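Local coordinates for magnetosome protein MamA (Magnetospirillum gryphiswaldense, PDB 3AS8) that probably serves as a tetratricopeptide-repeat scaffold on the magnetosome, recognising copies of itself to build larger protein complexes, at residues P107-L120 against S132-V146. Residues are numbered along the deposited sequence; the frame is centred on the assembly and turned at random.
With SO4 (sulfate ion), chain B; SO4 (sulfate ion), chain C.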
ATOM      1  N   PRO A 107      -6.480  -2.911  11.758  1.00 24.91           N
ATOM      2  CA  PRO A 107      -7.778  -3.091  11.154  1.00 24.28           C
ATOM      3  C   PRO A 107      -8.522  -1.808  10.840  1.00 24.96           C
ATOM      4  O   PRO A 107      -9.630  -1.911  10.255  1.00 26.07           O
ATOM      5  CB  PRO A 107      -8.552  -3.890  12.204  1.00 26.50           C
ATOM      6  CG  PRO A 107      -7.863  -3.655  13.508  1.00 27.01           C
ATOM      7  CD  PRO A 107      -6.399  -3.538  13.095  1.00 26.51           C
ATOM      8  N   VAL A 108      -7.968  -0.639  11.181  1.00 21.04           N
ATOM      9  CA  VAL A 108      -8.623   0.602  10.805  1.00 21.80           C
ATOM     10  C   VAL A 108      -8.002   1.292   9.597  1.00 21.47           C
ATOM     11  O   VAL A 108      -8.397   2.398   9.247  1.00 22.08           O
ATOM     12  CB  VAL A 108      -8.900   1.523  12.016  1.00 24.07           C
ATOM     13  CG1 VAL A 108      -9.970   0.816  12.921  1.00 18.99           C
ATOM     14  CG2 VAL A 108      -7.598   1.931  12.842  1.00 22.02           C
ATOM     15  N   ASN A 109      -7.070   0.604   8.931  1.00 20.70           N
ATOM     16  CA  ASN A 109      -6.394   1.149   7.758  1.00 19.92           C
ATOM     17  C   ASN A 109      -7.243   0.851   6.514  1.00 17.06           C
ATOM     18  O   ASN A 109      -7.306  -0.297   6.029  1.00 18.11           O
ATOM     19  CB  ASN A 109      -4.978   0.588   7.634  1.00 20.66           C
ATOM     20  CG  ASN A 109      -4.209   1.225   6.560  1.00 20.62           C
ATOM     21  OD1 ASN A 109      -4.754   1.555   5.516  1.00 18.98           O
ATOM     22  ND2 ASN A 109      -2.887   1.453   6.807  1.00 27.66           N
ATOM     23  N   PHE A 110      -7.940   1.871   6.041  1.00 16.05           N
ATOM     24  CA  PHE A 110      -8.869   1.733   4.924  1.00 15.25           C
ATOM     25  C   PHE A 110      -8.147   1.407   3.612  1.00 15.72           C
ATOM     26  O   PHE A 110      -8.520   0.488   2.942  1.00 15.02           O
ATOM     27  CB  PHE A 110      -9.692   3.002   4.746  1.00 16.88           C
ATOM     28  CG  PHE A 110     -10.528   3.021   3.476  1.00 15.47           C
ATOM     29  CD1 PHE A 110     -11.820   2.504   3.468  1.00 19.03           C
ATOM     30  CD2 PHE A 110     -10.017   3.549   2.300  1.00 16.68           C
ATOM     31  CE1 PHE A 110     -12.558   2.554   2.301  1.00 19.34           C
ATOM     32  CE2 PHE A 110     -10.759   3.569   1.116  1.00 19.21           C
ATOM     33  CZ  PHE A 110     -11.997   3.077   1.125  1.00 17.73           C
ATOM     34  N   ASN A 111      -7.133   2.192   3.248  1.00 17.52           N
ATOM     35  CA  ASN A 111      -6.398   1.997   2.026  1.00 17.89           C
ATOM     36  C   ASN A 111      -5.877   0.587   1.906  1.00 16.28           C
ATOM     37  O   ASN A 111      -5.962   0.005   0.857  1.00 14.32           O
ATOM     38  CB  ASN A 111      -5.257   3.018   1.812  1.00 20.27           C
ATOM     39  CG  ASN A 111      -4.760   3.035   0.386  1.00 20.66           C
ATOM     40  OD1 ASN A 111      -5.562   3.046  -0.545  1.00 22.11           O
ATOM     41  ND2 ASN A 111      -3.443   2.939   0.200  1.00 14.07           N
ATOM     42  N   VAL A 112      -5.253   0.075   2.935  1.00 16.79           N
ATOM     43  CA  VAL A 112      -4.727  -1.297   2.893  1.00 16.56           C
ATOM     44  C   VAL A 112      -5.827  -2.308   2.555  1.00 15.82           C
ATOM     45  O   VAL A 112      -5.692  -3.139   1.631  1.00 15.58           O
ATOM     46  CB  VAL A 112      -3.976  -1.675   4.194  1.00 17.39           C
ATOM     47  CG1 VAL A 112      -3.806  -3.251   4.320  1.00 15.64           C
ATOM     48  CG2 VAL A 112      -2.574  -1.030   4.276  1.00 21.56           C
ATOM     49  N   ARG A 113      -7.002  -2.181   3.175  1.00 15.85           N
ATOM     50  CA  ARG A 113      -8.061  -3.158   2.946  1.00 15.24           C
ATOM     51  C   ARG A 113      -8.619  -2.967   1.542  1.00 15.34           C
ATOM     52  O   ARG A 113      -8.929  -3.928   0.871  1.00 15.62           O
ATOM     53  CB  ARG A 113      -9.210  -2.939   3.970  1.00 15.46           C
ATOM     54  CG  ARG A 113     -10.405  -3.828   3.809  1.00 14.85           C
ATOM     55  CD  ARG A 113     -10.089  -5.284   3.836  1.00 11.73           C
ATOM     56  NE  ARG A 113      -9.781  -5.771   5.171  1.00 15.97           N
ATOM     57  CZ  ARG A 113      -9.568  -7.050   5.487  1.00 14.00           C
ATOM     58  NH1 ARG A 113      -9.361  -7.375   6.737  1.00 19.23           N
ATOM     59  NH2 ARG A 113      -9.644  -8.018   4.605  1.00 18.84           N
ATOM     60  N   PHE A 114      -8.777  -1.713   1.110  1.00 14.71           N
ATOM     61  CA  PHE A 114      -9.220  -1.394  -0.259  1.00 14.84           C
ATOM     62  C   PHE A 114      -8.308  -1.975  -1.342  1.00 15.66           C
ATOM     63  O   PHE A 114      -8.786  -2.693  -2.171  1.00 16.74           O
ATOM     64  CB  PHE A 114      -9.394   0.062  -0.449  1.00 15.47           C
ATOM     65  CG  PHE A 114      -9.889   0.420  -1.820  1.00 16.65           C
ATOM     66  CD1 PHE A 114     -11.200   0.126  -2.215  1.00 20.12           C
ATOM     67  CD2 PHE A 114      -9.034   0.955  -2.758  1.00 18.96           C
ATOM     68  CE1 PHE A 114     -11.620   0.406  -3.450  1.00 20.81           C
ATOM     69  CE2 PHE A 114      -9.450   1.273  -3.958  1.00 18.15           C
ATOM     70  CZ  PHE A 114     -10.725   0.997  -4.356  1.00 20.94           C
ATOM     71  N   ARG A 115      -6.989  -1.773  -1.214  1.00 15.45           N
ATOM     72  CA  ARG A 115      -6.032  -2.282  -2.179  1.00 15.06           C
ATOM     73  C   ARG A 115      -5.934  -3.789  -2.159  1.00 15.16           C
ATOM     74  O   ARG A 115      -5.718  -4.408  -3.198  1.00 15.77           O
ATOM     75  CB  ARG A 115      -4.643  -1.599  -1.991  1.00 13.84           C
ATOM     76  CG  ARG A 115      -4.713  -0.038  -2.069  1.00 15.25           C
ATOM     77  CD  ARG A 115      -5.105   0.451  -3.388  1.00 18.39           C
ATOM     78  NE  ARG A 115      -5.326   1.878  -3.302  1.00 19.69           N
ATOM     79  CZ  ARG A 115      -5.819   2.646  -4.258  1.00 25.48           C
ATOM     80  NH1 ARG A 115      -6.020   3.937  -4.004  1.00 28.70           N
ATOM     81  NH2 ARG A 115      -6.114   2.139  -5.465  1.00 29.17           N
ATOM     82  N   LEU A 116      -6.133  -4.395  -0.996  1.00 15.07           N
ATOM     83  CA  LEU A 116      -6.238  -5.820  -0.897  1.00 14.88           C
ATOM     84  C   LEU A 116      -7.425  -6.346  -1.723  1.00 14.88           C
ATOM     85  O   LEU A 116      -7.325  -7.317  -2.478  1.00 14.73           O
ATOM     86  CB  LEU A 116      -6.414  -6.237   0.544  1.00 14.64           C
ATOM     87  CG  LEU A 116      -6.700  -7.739   0.789  1.00 17.76           C
ATOM     88  CD1 LEU A 116      -5.629  -8.612   0.151  1.00 20.10           C
ATOM     89  CD2 LEU A 116      -6.866  -8.041   2.330  1.00 20.67           C
ATOM     90  N   GLY A 117      -8.590  -5.720  -1.570  1.00 16.01           N
ATOM     91  CA  GLY A 117      -9.662  -6.046  -2.485  1.00 15.32           C
ATOM     92  C   GLY A 117      -9.346  -5.920  -3.971  1.00 15.51           C
ATOM     93  O   GLY A 117      -9.744  -6.769  -4.775  1.00 16.83           O
ATOM     94  N   VAL A 118      -8.689  -4.832  -4.365  1.00 16.57           N
ATOM     95  CA  VAL A 118      -8.325  -4.617  -5.733  1.00 16.54           C
ATOM     96  C   VAL A 118      -7.428  -5.725  -6.204  1.00 17.93           C
ATOM     97  O   VAL A 118      -7.575  -6.161  -7.337  1.00 19.11           O
ATOM     98  CB  VAL A 118      -7.602  -3.249  -5.994  1.00 17.00           C
ATOM     99  CG1 VAL A 118      -7.178  -3.107  -7.452  1.00 15.02           C
ATOM    100  CG2 VAL A 118      -8.581  -2.065  -5.702  1.00 16.92           C
ATOM    101  N   ALA A 119      -6.522  -6.180  -5.353  1.00 17.39           N
ATOM    102  CA  ALA A 119      -5.567  -7.207  -5.757  1.00 18.73           C
ATOM    103  C   ALA A 119      -6.269  -8.516  -6.009  1.00 18.15           C
ATOM    104  O   ALA A 119      -6.005  -9.185  -7.032  1.00 20.55           O
ATOM    105  CB  ALA A 119      -4.415  -7.397  -4.694  1.00 15.94           C
ATOM    106  N   LEU A 120      -7.117  -8.890  -5.076  1.00 17.50           N
ATOM    107  CA  LEU A 120      -7.966 -10.085  -5.144  1.00 17.93           C
ATOM    108  C   LEU A 120      -8.840 -10.069  -6.390  1.00 19.01           C
ATOM    109  O   LEU A 120      -8.884 -11.082  -7.134  1.00 22.30           O
ATOM    110  CB  LEU A 120      -8.794 -10.221  -3.866  1.00 16.78           C
ATOM    111  CG  LEU A 120      -8.020 -10.594  -2.601  1.00 17.85           C
ATOM    112  CD1 LEU A 120      -8.867 -10.299  -1.339  1.00 17.21           C
ATOM    113  CD2 LEU A 120      -7.471 -12.031  -2.537  1.00 17.57           C
ATOM    114  N   SER A 132     -13.430  -8.264   1.251  1.00 14.55           N
ATOM    115  CA  SER A 132     -12.523  -7.178   1.649  1.00 13.89           C
ATOM    116  C   SER A 132     -13.137  -5.793   1.406  1.00 15.09           C
ATOM    117  O   SER A 132     -13.104  -4.926   2.300  1.00 16.03           O
ATOM    118  CB  SER A 132     -11.144  -7.344   0.930  1.00 14.77           C
ATOM    119  OG  SER A 132     -10.332  -8.200   1.725  1.00 18.19           O
ATOM    120  N   PHE A 133     -13.757  -5.586   0.249  1.00 14.73           N
ATOM    121  CA  PHE A 133     -14.503  -4.361  -0.034  1.00 14.56           C
ATOM    122  C   PHE A 133     -15.611  -4.066   0.984  1.00 15.28           C
ATOM    123  O   PHE A 133     -15.764  -2.945   1.431  1.00 13.90           O
ATOM    124  CB  PHE A 133     -15.098  -4.312  -1.457  1.00 13.35           C
ATOM    125  CG  PHE A 133     -14.093  -4.302  -2.580  1.00 10.74           C
ATOM    126  CD1 PHE A 133     -12.983  -3.459  -2.554  1.00 14.19           C
ATOM    127  CD2 PHE A 133     -14.265  -5.129  -3.708  1.00 13.19           C
ATOM    128  CE1 PHE A 133     -12.075  -3.429  -3.623  1.00 18.20           C
ATOM    129  CE2 PHE A 133     -13.343  -5.102  -4.763  1.00 16.12           C
ATOM    130  CZ  PHE A 133     -12.237  -4.253  -4.712  1.00 18.99           C
ATOM    131  N   LYS A 134     -16.327  -5.090   1.435  1.00 16.40           N
ATOM    132  CA  LYS A 134     -17.273  -4.878   2.494  1.00 17.16           C
ATOM    133  C   LYS A 134     -16.728  -4.480   3.879  1.00 17.24           C
ATOM    134  O   LYS A 134     -17.350  -3.687   4.565  1.00 16.27           O
ATOM    135  CB  LYS A 134     -18.182  -6.063   2.585  1.00 19.24           C
ATOM    136  CG  LYS A 134     -19.104  -6.082   1.348  1.00 22.56           C
ATOM    137  CD  LYS A 134     -20.201  -7.161   1.463  1.00 28.95           C
ATOM    138  CE  LYS A 134     -21.077  -7.157   0.188  1.00 27.03           C
ATOM    139  NZ  LYS A 134     -22.070  -8.226   0.302  1.00 28.60           N
ATOM    140  N   ILE A 135     -15.547  -4.950   4.210  1.00 16.47           N
ATOM    141  CA  ILE A 135     -14.841  -4.526   5.390  1.00 16.08           C
ATOM    142  C   ILE A 135     -14.365  -3.098   5.246  1.00 15.65           C
ATOM    143  O   ILE A 135     -14.487  -2.311   6.166  1.00 15.18           O
ATOM    144  CB  ILE A 135     -13.687  -5.497   5.705  1.00 16.28           C
ATOM    145  CG1 ILE A 135     -14.247  -6.893   5.999  1.00 17.38           C
ATOM    146  CG2 ILE A 135     -12.884  -5.014   6.919  1.00 16.30           C
ATOM    147  CD1 ILE A 135     -13.192  -8.033   6.037  1.00 18.47           C
ATOM    148  N   ALA A 136     -13.800  -2.737   4.098  1.00 14.32           N
ATOM    149  CA  ALA A 136     -13.492  -1.354   3.820  1.00 14.84           C
ATOM    150  C   ALA A 136     -14.683  -0.388   3.918  1.00 15.09           C
ATOM    151  O   ALA A 136     -14.576   0.755   4.417  1.00 14.88           O
ATOM    152  CB  ALA A 136     -12.828  -1.243   2.427  1.00 12.49           C
ATOM    153  N   LEU A 137     -15.814  -0.842   3.434  1.00 15.35           N
ATOM    154  CA  LEU A 137     -17.021  -0.040   3.489  1.00 18.53           C
ATOM    155  C   LEU A 137     -17.439   0.167   4.938  1.00 19.21           C
ATOM    156  O   LEU A 137     -17.942   1.226   5.308  1.00 19.24           O
ATOM    157  CB  LEU A 137     -18.129  -0.750   2.730  1.00 19.62           C
ATOM    158  CG  LEU A 137     -18.913  -0.127   1.617  1.00 25.94           C
ATOM    159  CD1 LEU A 137     -20.314  -0.754   1.753  1.00 27.32           C
ATOM    160  CD2 LEU A 137     -18.967   1.393   1.489  1.00 21.93           C
ATOM    161  N   GLY A 138     -17.219  -0.837   5.798  1.00 19.25           N
ATOM    162  CA  GLY A 138     -17.499  -0.604   7.234  1.00 18.16           C
ATOM    163  C   GLY A 138     -16.697   0.557   7.786  1.00 16.88           C
ATOM    164  O   GLY A 138     -17.165   1.281   8.661  1.00 15.94           O
ATOM    165  N   LEU A 139     -15.448   0.682   7.314  1.00 16.31           N
ATOM    166  CA  LEU A 139     -14.550   1.756   7.735  1.00 16.41           C
ATOM    167  C   LEU A 139     -14.972   3.140   7.202  1.00 19.03           C
ATOM    168  O   LEU A 139     -14.818   4.166   7.922  1.00 19.00           O
ATOM    169  CB  LEU A 139     -13.102   1.386   7.327  1.00 17.55           C
ATOM    170  CG  LEU A 139     -12.458   0.200   8.063  1.00 16.99           C
ATOM    171  CD1 LEU A 139     -11.034  -0.107   7.446  1.00 19.51           C
ATOM    172  CD2 LEU A 139     -12.309   0.591   9.545  1.00 15.58           C
ATOM    173  N   ARG A 140     -15.451   3.181   5.940  1.00 16.41           N
ATOM    174  CA  ARG A 140     -15.850   4.434   5.315  1.00 19.01           C
ATOM    175  C   ARG A 140     -17.061   4.170   4.452  1.00 19.48           C
ATOM    176  O   ARG A 140     -16.930   3.928   3.254  1.00 17.92           O
ATOM    177  CB  ARG A 140     -14.779   5.024   4.419  1.00 18.82           C
ATOM    178  CG  ARG A 140     -13.476   5.416   5.096  1.00 22.40           C
ATOM    179  CD  ARG A 140     -12.628   6.173   4.144  1.00 24.42           C
ATOM    180  NE  ARG A 140     -11.280   6.403   4.673  1.00 29.51           N
ATOM    181  CZ  ARG A 140     -10.236   6.749   3.923  1.00 26.69           C
ATOM    182  NH1 ARG A 140     -10.386   7.019   2.638  1.00 29.02           N
ATOM    183  NH2 ARG A 140      -9.069   6.942   4.489  1.00 35.41           N
ATOM    184  N   PRO A 141     -18.244   4.236   5.058  1.00 20.19           N
ATOM    185  CA  PRO A 141     -19.423   3.809   4.373  1.00 20.19           C
ATOM    186  C   PRO A 141     -19.876   4.790   3.293  1.00 21.24           C
ATOM    187  O   PRO A 141     -20.837   4.475   2.597  1.00 22.36           O
ATOM    188  CB  PRO A 141     -20.504   3.823   5.465  1.00 20.70           C
ATOM    189  CG  PRO A 141     -19.811   3.820   6.737  1.00 23.93           C
ATOM    190  CD  PRO A 141     -18.428   4.328   6.535  1.00 22.42           C
ATOM    191  N   ASN A 142     -19.278   5.968   3.286  1.00 20.58           N
ATOM    192  CA  ASN A 142     -19.644   6.958   2.282  0.50 21.01           C
ATOM    193  C   ASN A 142     -18.637   6.989   1.096  1.00 21.09           C
ATOM    194  O   ASN A 142     -18.732   7.851   0.215  1.00 20.82           O
ATOM    195  CB  ASN A 142     -19.923   8.359   2.893  0.50 22.17           C
ATOM    196  CG  ASN A 142     -21.297   8.455   3.539  0.50 21.88           C
ATOM    197  OD1 ASN A 142     -22.051   7.463   3.641  0.50 19.71           O
ATOM    198  ND2 ASN A 142     -21.650   9.669   3.979  0.50 27.07           N
ATOM    199  N   GLU A 143     -17.767   5.991   1.022  1.00 19.38           N
ATOM    200  CA  GLU A 143     -16.878   5.829  -0.152  1.00 20.37           C
ATOM    201  C   GLU A 143     -17.589   5.108  -1.334  1.00 20.07           C
ATOM    202  O   GLU A 143     -17.684   3.863  -1.421  1.00 20.39           O
ATOM    203  CB  GLU A 143     -15.545   5.171   0.212  1.00 20.34           C
ATOM    204  CG  GLU A 143     -14.602   6.010   1.034  1.00 23.50           C
ATOM    205  CD  GLU A 143     -13.509   6.792   0.247  1.00 31.55           C
ATOM    206  OE1 GLU A 143     -13.519   6.854  -1.015  1.00 33.42           O
ATOM    207  OE2 GLU A 143     -12.618   7.380   0.935  1.00 32.67           O
ATOM    208  N   GLY A 144     -18.095   5.925  -2.244  1.00 19.58           N
ATOM    209  CA  GLY A 144     -18.601   5.476  -3.523  1.00 20.90           C
ATOM    210  C   GLY A 144     -17.740   4.529  -4.332  1.00 20.77           C
ATOM    211  O   GLY A 144     -18.263   3.580  -4.904  1.00 20.75           O
ATOM    212  N   LYS A 145     -16.414   4.754  -4.353  1.00 18.91           N
ATOM    213  CA  LYS A 145     -15.536   3.892  -5.129  1.00 18.28           C
ATOM    214  C   LYS A 145     -15.618   2.465  -4.583  1.00 17.50           C
ATOM    215  O   LYS A 145     -15.247   1.512  -5.300  1.00 16.33           O
ATOM    216  CB  LYS A 145     -14.068   4.408  -5.165  1.00 19.16           C
ATOM    217  CG  LYS A 145     -13.259   4.238  -3.841  1.00 19.60           C
ATOM    218  CD  LYS A 145     -11.809   4.801  -3.977  1.00 21.58           C
ATOM    219  CE  LYS A 145     -11.037   4.628  -2.726  1.00 21.92           C
ATOM    220  NZ  LYS A 145      -9.582   4.971  -2.885  1.00 17.55           N
ATOM    221  N   VAL A 146     -15.958   2.291  -3.293  1.00 16.55           N
ATOM    222  CA  VAL A 146     -15.960   0.939  -2.744  1.00 15.84           C
ATOM    223  C   VAL A 146     -17.221   0.197  -3.266  1.00 16.96           C
ATOM    224  O   VAL A 146     -17.169  -0.973  -3.683  1.00 16.94           O
ATOM    225  CB  VAL A 146     -15.884   0.903  -1.203  1.00 17.53           C
ATOM    226  CG1 VAL A 146     -15.864  -0.645  -0.735  1.00 17.07           C
ATOM    227  CG2 VAL A 146     -14.677   1.623  -0.771  1.00 15.94           C
TER
HETATM  228  S   SO4 B   1      -6.750   7.124   1.343  1.00 33.39           S
HETATM  229  O1  SO4 B   1      -6.713   8.513   0.830  1.00 38.15           O
HETATM  230  O2  SO4 B   1      -8.040   6.512   0.924  1.00 35.33           O
HETATM  231  O3  SO4 B   1      -5.601   6.407   0.785  1.00 33.73           O
HETATM  232  O4  SO4 B   1      -6.653   7.027   2.802  1.00 29.68           O
HETATM  233  S   SO4 C   2      -6.396   5.440  -7.348  1.00 89.73           S
HETATM  234  O1  SO4 C   2      -4.982   5.094  -7.160  1.00 88.10           O
HETATM  235  O2  SO4 C   2      -6.831   6.386  -6.311  1.00 88.44           O
HETATM  236  O3  SO4 C   2      -6.570   6.063  -8.660  1.00 90.23           O
HETATM  237  O4  SO4 C   2      -7.236   4.240  -7.336  1.00 88.59           O
HETATM  238  O   HOH W   1      -8.019   4.157  -0.585  1.00 19.29           O
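Phe-110 packs as a knob into a hole formed by Ala-136 and Leu-139 of helix 126-139 and Lys-145 and Val-146 of helix 144-156, where helices 110-122 and 126-139 form the antiparallel hairpin of the tetratricopeptide (TPR) fold. The axes of segments 110-120 and 132-139 approach to 8.2 Å, with their directions 158° apart, a closeness that small residues permit. Ala-136 offers just a methyl, its CB 3.8 Å from Phe-110 CE1. Gly-117 lays its CA over one face of the Phe-133 ring, where any CB would strike CE1. Phe-133 in turn reaches helix 144-156 at Ile-150, joining the hairpin to the next helix. Val-146 CG2 closes on Phe-110 CZ at 3.6 Å.

Toward the polar edge, the Arg-140 guanidinium lies flat on Phe-110, planes 9° apart; its chain is extended from CG to NE, which lays CD over the ring as well. Its NH1 makes a salt bridge to Glu-143 OE2, met from the anti side but tilted out of the carboxylate plane, while NH1 and NH2 both bind a sulfate, probably from the crystallisation liquor. Lys-145, extended beyond CG, lays CE over one face of Phe-114 and places NZ in an off-centre cation-pi contact; a water links NZ to Asn-111 OD1 and that sulfate.

At another margin Arg-113, bent at chi2 and chi3, turns one face of its guanidinium to Ile-135 CD1, while NH2 donates in plane to Ser-132 OG, 3.0 Å away. A leucine in place of Arg-113 would probably leave Ser-132 OG without that donor and Ile-135 without its flat partner. Ser-132 is small enough to sit between Arg-113, Leu-116, Gly-117 and Leu-120, with Leu-116 CD2 3.5 Å from its OG.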